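Side-chain contacts in sugar kinase (Agrobacterium tumefaciens, PDB 2RBC), which probably phosphorylates a sugar or related substrate with ATP, as a ribokinase-like member of the pfkB carbohydrate kinase family: residues G247-E252 with V258-T263; A213-T218 with K224-V229; S103-D108 with G311-A316. One frame throughout, in Å; residues are numbered along the deposited sequence. Where two conformers were deposited one is given.

Contacts 1 and 2 are neighbours at one end of the main sheet of the ribokinase-like fold, their centres about 13 Å apart, whereas contact 3 lies across the chain's centre, about 27 Å from contact 1 and 31 Å from contact 2, centre to centre. Along the chain, 103-108 comes first; the helix pair 213-218 with 224-229 and then the hairpin 247-252 with 258-263 follow, and 311-316 closes contact 3 last. Leu-227 of contact 2 packs on Trp-249 of contact 1, so the helix packs on one face of the hairpin. Contacts 1 and 3 both reach the main sheet; contact 3 ties the early part of the chain to its late part.

Contact 1. Residues G247-E252 with V258-T263; sequences GCWWTE and VHFQTT. With SO4 (sulfate ion), chain B.
A beta hairpin at the end of the main sheet pairs strand 248-251 with strand 258-261, antiparallel, and sets two aromatic side chains of the first strand against two rings of the second. Cys-248 with Gln-261 and Trp-250 with His-259 are the hydrogen-bonded pairs; the bond from His-259 N to Trp-250 O is 2.7 Å long and almost straight. On the face bearing Trp-249 and Phe-260, the two rings lie side by side, their planes 39° apart, and Phe-260 CD1 sits over the indole at 3.3 Å from Trp-249 CE2. On the face bearing Trp-250 and His-259, chi1 of 80° places Trp-250 CG between its backbone N and carbonyl carbon, and the ring leans toward the partner strand. His-259 CB then stands over the centre of its six-membered ring in a CH-pi contact, while Gln-261 CB meets the ring edge, 3.6 Å from Trp-250 CZ3. The indole's rotation is fixed further by Trp-250 NE1, which donates in the ring plane to Glu-252 OE2 at 3.0 Å. Farther along, Gln-261 NE2 bonds both Thr-262 O and, at 2.6 Å, O2 of a sulfate, probably from the crystallisation liquor, also held by Arg-297 and Arg-332. Strand 238-242 flanks the hairpin on the side of 248-251, helix 223-233 covers the Trp-249 face, and helix 292-307 packs against Trp-250 and Gln-261.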
loop_
_atom_site.group_PDB
_atom_site.type_symbol
_atom_site.label_atom_id
_atom_site.label_comp_id
_atom_site.label_asym_id
_atom_site.label_seq_id
_atom_site.Cartn_x
_atom_site.Cartn_y
_atom_site.Cartn_z
ATOM N N GLY A 247 -21.443 -24.065 4.913
ATOM C CA GLY A 247 -21.347 -25.202 4.017
ATOM C C GLY A 247 -21.569 -24.791 2.570
ATOM O O GLY A 247 -21.382 -23.640 2.185
ATOM N N CYS A 248 -22.007 -25.751 1.780
ATOM C CA CYS A 248 -22.131 -25.604 0.324
ATOM C C CYS A 248 -23.335 -26.416 -0.173
ATOM O O CYS A 248 -23.468 -27.592 0.146
ATOM C CB CYS A 248 -20.850 -26.081 -0.324
ATOM S SG CYS A 248 -20.896 -26.025 -2.099
ATOM N N TRP A 249 -24.223 -25.751 -0.908
ATOM C CA TRP A 249 -25.371 -26.372 -1.541
ATOM C C TRP A 249 -25.121 -26.459 -3.024
ATOM O O TRP A 249 -24.542 -25.549 -3.592
ATOM C CB TRP A 249 -26.619 -25.520 -1.333
ATOM C CG TRP A 249 -27.185 -25.599 0.047
ATOM C CD1 TRP A 249 -28.203 -26.401 0.459
ATOM C CD2 TRP A 249 -26.769 -24.855 1.193
ATOM N NE1 TRP A 249 -28.452 -26.198 1.787
ATOM C CE2 TRP A 249 -27.601 -25.240 2.260
ATOM C CE3 TRP A 249 -25.791 -23.874 1.411
ATOM C CZ2 TRP A 249 -27.484 -24.705 3.540
ATOM C CZ3 TRP A 249 -25.682 -23.317 2.706
ATOM C CH2 TRP A 249 -26.514 -23.754 3.749
ATOM N N TRP A 250 -25.538 -27.553 -3.660
ATOM C CA TRP A 250 -25.348 -27.653 -5.120
ATOM C C TRP A 250 -26.385 -28.533 -5.776
ATOM O O TRP A 250 -27.057 -29.353 -5.117
ATOM C CB TRP A 250 -23.922 -28.159 -5.484
ATOM C CG TRP A 250 -23.694 -29.672 -5.375
ATOM C CD1 TRP A 250 -23.790 -30.578 -6.374
ATOM C CD2 TRP A 250 -23.298 -30.398 -4.211
ATOM N NE1 TRP A 250 -23.496 -31.839 -5.909
ATOM C CE2 TRP A 250 -23.179 -31.752 -4.581
ATOM C CE3 TRP A 250 -23.025 -30.031 -2.878
ATOM C CZ2 TRP A 250 -22.831 -32.757 -3.663
ATOM C CZ3 TRP A 250 -22.658 -31.009 -1.982
ATOM C CH2 TRP A 250 -22.556 -32.364 -2.383
ATOM N N THR A 251 -26.480 -28.343 -7.093
ATOM C CA THR A 251 -27.258 -29.183 -7.982
ATOM C C THR A 251 -26.369 -29.647 -9.151
ATOM O O THR A 251 -25.563 -28.891 -9.714
ATOM C CB THR A 251 -28.545 -28.449 -8.508
ATOM O OG1 THR A 251 -28.166 -27.281 -9.232
ATOM C CG2 THR A 251 -29.499 -28.040 -7.388
ATOM N N GLU A 252 -26.528 -30.918 -9.509
ATOM C CA GLU A 252 -25.859 -31.484 -10.667
ATOM C C GLU A 252 -26.548 -31.050 -11.954
ATOM O O GLU A 252 -27.738 -30.692 -11.954
ATOM C CB GLU A 252 -25.900 -33.007 -10.602
ATOM C CG GLU A 252 -25.378 -33.610 -9.302
ATOM C CD GLU A 252 -23.865 -33.591 -9.186
ATOM O OE1 GLU A 252 -23.166 -33.297 -10.195
ATOM O OE2 GLU A 252 -23.388 -33.883 -8.061
ATOM N N VAL A 258 -31.275 -30.935 -4.749
ATOM C CA VAL A 258 -30.352 -30.054 -4.038
ATOM C C VAL A 258 -29.548 -30.882 -3.021
ATOM O O VAL A 258 -30.107 -31.560 -2.175
ATOM C CB VAL A 258 -31.087 -28.853 -3.366
ATOM C CG1 VAL A 258 -30.082 -27.937 -2.597
ATOM C CG2 VAL A 258 -31.853 -28.032 -4.443
ATOM N N HIS A 259 -28.224 -30.836 -3.141
ATOM C CA HIS A 259 -27.311 -31.541 -2.229
ATOM C C HIS A 259 -26.683 -30.522 -1.336
ATOM O O HIS A 259 -26.533 -29.356 -1.704
ATOM C CB HIS A 259 -26.217 -32.269 -3.010
ATOM C CG HIS A 259 -26.760 -33.205 -4.028
ATOM N ND1 HIS A 259 -27.409 -34.373 -3.686
ATOM C CD2 HIS A 259 -26.830 -33.115 -5.373
ATOM C CE1 HIS A 259 -27.826 -34.973 -4.788
ATOM N NE2 HIS A 259 -27.477 -34.236 -5.825
ATOM N N PHE A 260 -26.266 -30.981 -0.170
ATOM C CA PHE A 260 -25.637 -30.141 0.806
ATOM C C PHE A 260 -24.431 -30.866 1.406
ATOM O O PHE A 260 -24.472 -32.086 1.672
ATOM C CB PHE A 260 -26.619 -29.773 1.919
ATOM C CG PHE A 260 -25.975 -29.029 3.058
ATOM C CD1 PHE A 260 -25.495 -27.757 2.868
ATOM C CD2 PHE A 260 -25.835 -29.609 4.304
ATOM C CE1 PHE A 260 -24.877 -27.073 3.889
ATOM C CE2 PHE A 260 -25.221 -28.940 5.322
ATOM C CZ PHE A 260 -24.740 -27.667 5.118
ATOM N N GLN A 261 -23.375 -30.093 1.637
ATOM C CA GLN A 261 -22.177 -30.588 2.298
ATOM C C GLN A 261 -21.724 -29.587 3.348
ATOM O O GLN A 261 -21.438 -28.441 3.054
ATOM C CB GLN A 261 -21.060 -30.828 1.267
ATOM C CG GLN A 261 -19.715 -31.314 1.844
ATOM C CD GLN A 261 -19.861 -32.569 2.651
ATOM O OE1 GLN A 261 -20.229 -33.608 2.107
ATOM N NE2 GLN A 261 -19.582 -32.497 3.957
ATOM N N THR A 262 -21.660 -30.034 4.591
ATOM C CA THR A 262 -21.181 -29.183 5.656
ATOM C C THR A 262 -19.669 -29.047 5.507
ATOM O O THR A 262 -19.025 -29.883 4.867
ATOM C CB THR A 262 -21.545 -29.754 7.033
ATOM O OG1 THR A 262 -21.406 -28.735 8.023
ATOM C CG2 THR A 262 -20.666 -30.929 7.397
ATOM N N THR A 263 -19.117 -27.990 6.080
ATOM C CA THR A 263 -17.689 -27.799 6.084
ATOM C C THR A 263 -17.115 -28.045 7.484
ATOM O O THR A 263 -17.846 -28.214 8.469
ATOM C CB THR A 263 -17.234 -26.446 5.474
ATOM O OG1 THR A 263 -15.819 -26.498 5.343
ATOM C CG2 THR A 263 -17.617 -25.210 6.329
HETATM S S SO4 B . -20.178 -34.958 6.196
HETATM O O1 SO4 B . -20.457 -36.322 6.634
HETATM O O2 SO4 B . -20.291 -34.868 4.749
HETATM O O3 SO4 B . -21.151 -34.016 6.761
HETATM O O4 SO4 B . -18.813 -34.644 6.611
#

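Contact 2. Residues A213-T218 with K224-V229; sequences AATRLT and KDMLPV. With SO4 (sulfate ion), chain E.
Met-226, a selenomethionine, rests its selenium against Ala-214 CB at 3.5 Å, beside a flat group approached on both faces: Thr-218 N and Thr-218 OG1 reach Ala-214 O from opposite faces of its carbonyl plane. The other flat group, the guanidinium of Arg-216, lies away from Met-226 and has a sulfate oxygen at its edge, where NH1 donates to O4 at 3.2 Å; Val-194 N holds the same ion. Helices 211-218 and 223-233 belong to the beta-alpha-beta crossover that joins the parallel strands 206-210 and 238-242. Their short segments meet at 54° with axes 10.1 Å apart, and one long side chain spans the gap. Beyond CG the Met-226 chain is extended, chi2 173° and chi3 -166°, which carries its methyl across the first helix to 3.3 Å from Thr-215 OG1. That hydroxyl is hydrogen-bonded to Glu-211 O one turn back, which holds it in place beside the methyl. The Thr-218 side chain crosses that of Met-226 at about a right angle, its CG2 toward Met-226 CB. Leu-230 extends the apolar surface on the second helix, touching Ala-214, Leu-217 and Thr-218, while Ala-214 and Leu-227 both reach Val-241 of the central sheet. At the helix end, Thr-218 OG1 is gripped twice: it donates to Ala-214 O at 2.9 Å, is hydrogen-bonded to Leu-220 N, and lies 3.5 Å from Met-226 CG.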
loop_
_atom_site.group_PDB
_atom_site.type_symbol
_atom_site.label_atom_id
_atom_site.label_comp_id
_atom_site.label_asym_id
_atom_site.label_seq_id
_atom_site.Cartn_x
_atom_site.Cartn_y
_atom_site.Cartn_z
ATOM N N ALA A 213 -23.138 -13.156 -4.421
ATOM C CA ALA A 213 -23.414 -13.114 -5.865
ATOM C C ALA A 213 -24.767 -13.776 -6.178
ATOM O O ALA A 213 -25.597 -13.234 -6.925
ATOM C CB ALA A 213 -22.280 -13.837 -6.627
ATOM N N ALA A 214 -24.990 -14.944 -5.575
ATOM C CA ALA A 214 -26.226 -15.685 -5.760
ATOM C C ALA A 214 -27.432 -14.909 -5.241
ATOM O O ALA A 214 -28.509 -14.958 -5.849
ATOM C CB ALA A 214 -26.126 -17.026 -5.098
ATOM N N THR A 215 -27.238 -14.195 -4.133
ATOM C CA THR A 215 -28.276 -13.336 -3.552
ATOM C C THR A 215 -28.677 -12.276 -4.556
ATOM O O THR A 215 -29.847 -12.037 -4.784
ATOM C CB THR A 215 -27.755 -12.663 -2.262
ATOM O OG1 THR A 215 -27.313 -13.677 -1.329
ATOM C CG2 THR A 215 -28.806 -11.807 -1.643
ATOM N N ARG A 216 -27.683 -11.636 -5.159
ATOM C CA ARG A 216 -27.972 -10.592 -6.107
ATOM C C ARG A 216 -28.665 -11.118 -7.335
ATOM O O ARG A 216 -29.591 -10.491 -7.846
ATOM C CB ARG A 216 -26.697 -9.862 -6.551
ATOM C CG ARG A 216 -27.065 -8.671 -7.450
ATOM C CD ARG A 216 -25.870 -7.850 -7.982
ATOM N NE ARG A 216 -24.967 -7.399 -6.928
ATOM C CZ ARG A 216 -23.881 -6.652 -7.140
ATOM N NH1 ARG A 216 -23.555 -6.253 -8.368
ATOM N NH2 ARG A 216 -23.115 -6.305 -6.114
ATOM N N LEU A 217 -28.214 -12.273 -7.812
ATOM C CA LEU A 217 -28.730 -12.832 -9.053
ATOM C C LEU A 217 -30.175 -13.316 -8.922
ATOM O O LEU A 217 -30.949 -13.187 -9.872
ATOM C CB LEU A 217 -27.794 -13.957 -9.562
ATOM C CG LEU A 217 -27.943 -14.452 -11.007
ATOM C CD1 LEU A 217 -27.813 -13.315 -12.046
ATOM C CD2 LEU A 217 -26.905 -15.538 -11.269
ATOM N N THR A 218 -30.534 -13.865 -7.757
ATOM C CA THR A 218 -31.844 -14.473 -7.531
ATOM C C THR A 218 -32.770 -13.561 -6.809
ATOM O O THR A 218 -33.992 -13.714 -6.874
ATOM C CB THR A 218 -31.760 -15.765 -6.681
ATOM O OG1 THR A 218 -31.368 -15.447 -5.324
ATOM C CG2 THR A 218 -30.804 -16.766 -7.323
ATOM N N LYS A 224 -30.261 -22.035 0.478
ATOM C CA LYS A 224 -30.931 -23.251 0.014
ATOM C C LYS A 224 -32.072 -22.942 -0.956
ATOM O O LYS A 224 -32.396 -23.782 -1.796
ATOM C CB LYS A 224 -31.501 -24.076 1.175
ATOM C CG LYS A 224 -32.546 -23.350 1.969
ATOM C CD LYS A 224 -33.590 -24.255 2.596
ATOM C CE LYS A 224 -34.724 -23.402 3.319
ATOM N NZ LYS A 224 -36.029 -23.372 2.541
ATOM N N ASP A 225 -32.700 -21.769 -0.791
ATOM C CA ASP A 225 -33.787 -21.316 -1.668
ATOM C C ASP A 225 -33.296 -20.815 -3.024
ATOM O O ASP A 225 -34.089 -20.613 -3.943
ATOM C CB ASP A 225 -34.536 -20.160 -1.036
ATOM C CG ASP A 225 -35.340 -20.576 0.183
ATOM O OD1 ASP A 225 -35.755 -21.768 0.285
ATOM O OD2 ASP A 225 -35.582 -19.675 0.999
HETATM N N MSE A 226 -32.005 -20.587 -3.144
HETATM C CA MSE A 226 -31.461 -20.063 -4.391
HETATM C C MSE A 226 -31.169 -21.174 -5.393
HETATM O O MSE A 226 -31.232 -20.956 -6.584
HETATM C CB MSE A 226 -30.198 -19.263 -4.118
HETATM C CG MSE A 226 -30.441 -18.105 -3.187
HETATM SE SE MSE A 226 -28.743 -17.280 -2.723
HETATM C CE MSE A 226 -29.421 -16.198 -1.220
ATOM N N LEU A 227 -30.879 -22.369 -4.899
ATOM C CA LEU A 227 -30.507 -23.461 -5.775
ATOM C C LEU A 227 -31.647 -23.897 -6.718
ATOM O O LEU A 227 -31.383 -24.181 -7.898
ATOM C CB LEU A 227 -29.912 -24.643 -4.981
ATOM C CG LEU A 227 -28.404 -24.542 -4.701
ATOM C CD1 LEU A 227 -27.686 -24.530 -6.024
ATOM C CD2 LEU A 227 -28.021 -23.319 -3.925
ATOM N N PRO A 228 -32.897 -24.001 -6.222
ATOM C CA PRO A 228 -33.977 -24.308 -7.161
ATOM C C PRO A 228 -34.094 -23.357 -8.366
ATOM O O PRO A 228 -34.288 -23.827 -9.492
ATOM C CB PRO A 228 -35.233 -24.306 -6.275
ATOM C CG PRO A 228 -34.713 -24.673 -4.939
ATOM C CD PRO A 228 -33.389 -24.006 -4.829
ATOM N N VAL A 229 -33.918 -22.053 -8.122
ATOM C CA VAL A 229 -34.056 -21.053 -9.167
ATOM C C VAL A 229 -32.840 -21.106 -10.094
ATOM O O VAL A 229 -32.984 -21.031 -11.298
ATOM C CB VAL A 229 -34.192 -19.609 -8.604
ATOM C CG1 VAL A 229 -34.809 -18.702 -9.702
ATOM C CG2 VAL A 229 -35.064 -19.596 -7.370
HETATM S S SO4 E . -26.147 -4.612 -10.583
HETATM O O1 SO4 E . -27.349 -4.535 -9.753
HETATM O O2 SO4 E . -26.426 -4.143 -11.942
HETATM O O3 SO4 E . -25.065 -3.822 -9.990
HETATM O O4 SO4 E . -25.748 -6.006 -10.659
#

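Contact 3. Residues S103-D108 with G311-A316; sequences SESGID and GGRIGA
Ser-105 and Arg-313 meet where a Schellman motif ends helix 93-104, with Gly-106 in positive phi as its C-prime residue, and where the loop between helices 292-307 and 319-330 of the ribokinase-like fold passes by. The tight part belongs to Arg-313. Its CG lies between the backbone N and the carbonyl carbon (chi1 65°), and from there to NE the chain runs extended, carrying a buried guanidinium toward the helix end. NE is bonded to Ala-65 O, the group makes a cation-pi contact with Tyr-74 of helix 68-78, and Ser-71 and Ile-64 pack alongside, so its position is set largely by residues beyond the two segments. The backbone of the loop is anchored as well: Gly-311 N and Gly-312 N both bond to Asp-270 OD2. Asp-270 opens the DTLAAGD sequence, which resembles the pfkB signature, so the loop probably lies close to the active site.

The link to Ser-105 is looser, burying just 82 Å² in all. Arg-313 NH2 donates to Ser-105 OG over 3.2 Å along a bent path, with the oxygen tilted 30° out of the guanidinium plane. Ser-105 OG is also hydrogen-bonded to Asp-101 O. A water in the guanidinium plane completes the bridge, accepting from Arg-313 NH1 at 2.8 Å and donating to Ser-105 OG at 2.6 Å.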
loop_
_atom_site.group_PDB
_atom_site.type_symbol
_atom_site.label_atom_id
_atom_site.label_comp_id
_atom_site.label_asym_id
_atom_site.label_seq_id
_atom_site.Cartn_x
_atom_site.Cartn_y
_atom_site.Cartn_z
ATOM N N SER A 103 5.017 -16.156 -10.245
ATOM C CA SER A 103 5.817 -17.266 -10.761
ATOM C C SER A 103 6.699 -17.921 -9.712
ATOM O O SER A 103 6.952 -19.102 -9.810
ATOM C CB SER A 103 6.653 -16.880 -11.957
ATOM O OG SER A 103 7.094 -15.594 -11.779
ATOM N N GLU A 104 7.194 -17.169 -8.736
ATOM C CA GLU A 104 7.897 -17.791 -7.624
ATOM C C GLU A 104 6.969 -18.622 -6.726
ATOM O O GLU A 104 7.435 -19.458 -5.979
ATOM C CB GLU A 104 8.652 -16.730 -6.814
ATOM C CG GLU A 104 9.823 -16.170 -7.589
ATOM C CD GLU A 104 10.578 -15.079 -6.822
ATOM O OE1 GLU A 104 10.180 -14.765 -5.670
ATOM O OE2 GLU A 104 11.579 -14.549 -7.368
ATOM N N SER A 105 5.661 -18.402 -6.827
ATOM C CA SER A 105 4.657 -19.115 -6.025
ATOM C C SER A 105 4.145 -20.380 -6.749
ATOM O O SER A 105 3.181 -21.005 -6.318
ATOM C CB SER A 105 3.498 -18.189 -5.726
ATOM O OG SER A 105 3.921 -17.075 -4.936
ATOM N N GLY A 106 4.759 -20.714 -7.873
ATOM C CA GLY A 106 4.467 -21.936 -8.587
ATOM C C GLY A 106 3.481 -21.831 -9.719
ATOM O O GLY A 106 3.058 -22.860 -10.244
ATOM N N ILE A 107 3.144 -20.615 -10.140
ATOM C CA ILE A 107 2.165 -20.392 -11.201
ATOM C C ILE A 107 2.913 -20.056 -12.519
ATOM O O ILE A 107 3.833 -19.239 -12.508
ATOM C CB ILE A 107 1.213 -19.233 -10.808
ATOM C CG1 ILE A 107 0.402 -19.551 -9.533
ATOM C CG2 ILE A 107 0.224 -18.884 -11.943
ATOM C CD1 ILE A 107 -0.054 -18.269 -8.765
ATOM N N ASP A 108 2.552 -20.706 -13.630
ATOM C CA ASP A 108 3.025 -20.298 -14.952
ATOM C C ASP A 108 2.382 -18.975 -15.356
ATOM O O ASP A 108 1.187 -18.915 -15.642
ATOM C CB ASP A 108 2.677 -21.358 -15.994
ATOM C CG ASP A 108 3.252 -21.051 -17.354
ATOM O OD1 ASP A 108 3.575 -19.883 -17.663
ATOM O OD2 ASP A 108 3.397 -22.019 -18.108
ATOM N N GLY A 311 -2.987 -14.088 6.223
ATOM C CA GLY A 311 -2.241 -13.607 5.074
ATOM C C GLY A 311 -2.835 -13.914 3.711
ATOM O O GLY A 311 -2.104 -14.250 2.805
ATOM N N GLY A 312 -4.149 -13.786 3.546
ATOM C CA GLY A 312 -4.721 -13.996 2.228
ATOM C C GLY A 312 -4.598 -15.422 1.740
ATOM O O GLY A 312 -4.959 -16.354 2.454
ATOM N N ARG A 313 -4.038 -15.596 0.548
ATOM C CA ARG A 313 -3.804 -16.924 -0.004
ATOM C C ARG A 313 -2.668 -17.723 0.644
ATOM O O ARG A 313 -2.546 -18.934 0.379
ATOM C CB ARG A 313 -3.572 -16.834 -1.522
ATOM C CG ARG A 313 -2.333 -16.082 -1.967
ATOM C CD ARG A 313 -1.939 -16.404 -3.402
ATOM N NE ARG A 313 -0.773 -15.653 -3.820
ATOM C CZ ARG A 313 0.493 -16.040 -3.653
ATOM N NH1 ARG A 313 0.790 -17.219 -3.116
ATOM N NH2 ARG A 313 1.471 -15.225 -4.011
ATOM N N ILE A 314 -1.857 -17.090 1.511
ATOM C CA ILE A 314 -0.594 -17.687 1.975
ATOM C C ILE A 314 -0.825 -18.942 2.787
ATOM O O ILE A 314 0.010 -19.817 2.800
ATOM C CB ILE A 314 0.308 -16.666 2.744
ATOM C CG1 ILE A 314 1.786 -17.048 2.586
ATOM C CG2 ILE A 314 -0.086 -16.541 4.213
ATOM C CD1 ILE A 314 2.166 -17.371 1.128
ATOM N N GLY A 315 -1.986 -19.052 3.411
ATOM C CA GLY A 315 -2.360 -20.282 4.112
ATOM C C GLY A 315 -2.849 -21.451 3.275
ATOM O O GLY A 315 -3.297 -22.449 3.852
ATOM N N ALA A 316 -2.844 -21.330 1.945
ATOM C CA ALA A 316 -3.369 -22.402 1.088
ATOM C C ALA A 316 -2.613 -23.689 1.447
ATOM O O ALA A 316 -1.398 -23.706 1.415
ATOM C CB ALA A 316 -3.208 -22.061 -0.384
HETATM O O HOH W 1 3.514 -17.446 -2.394
#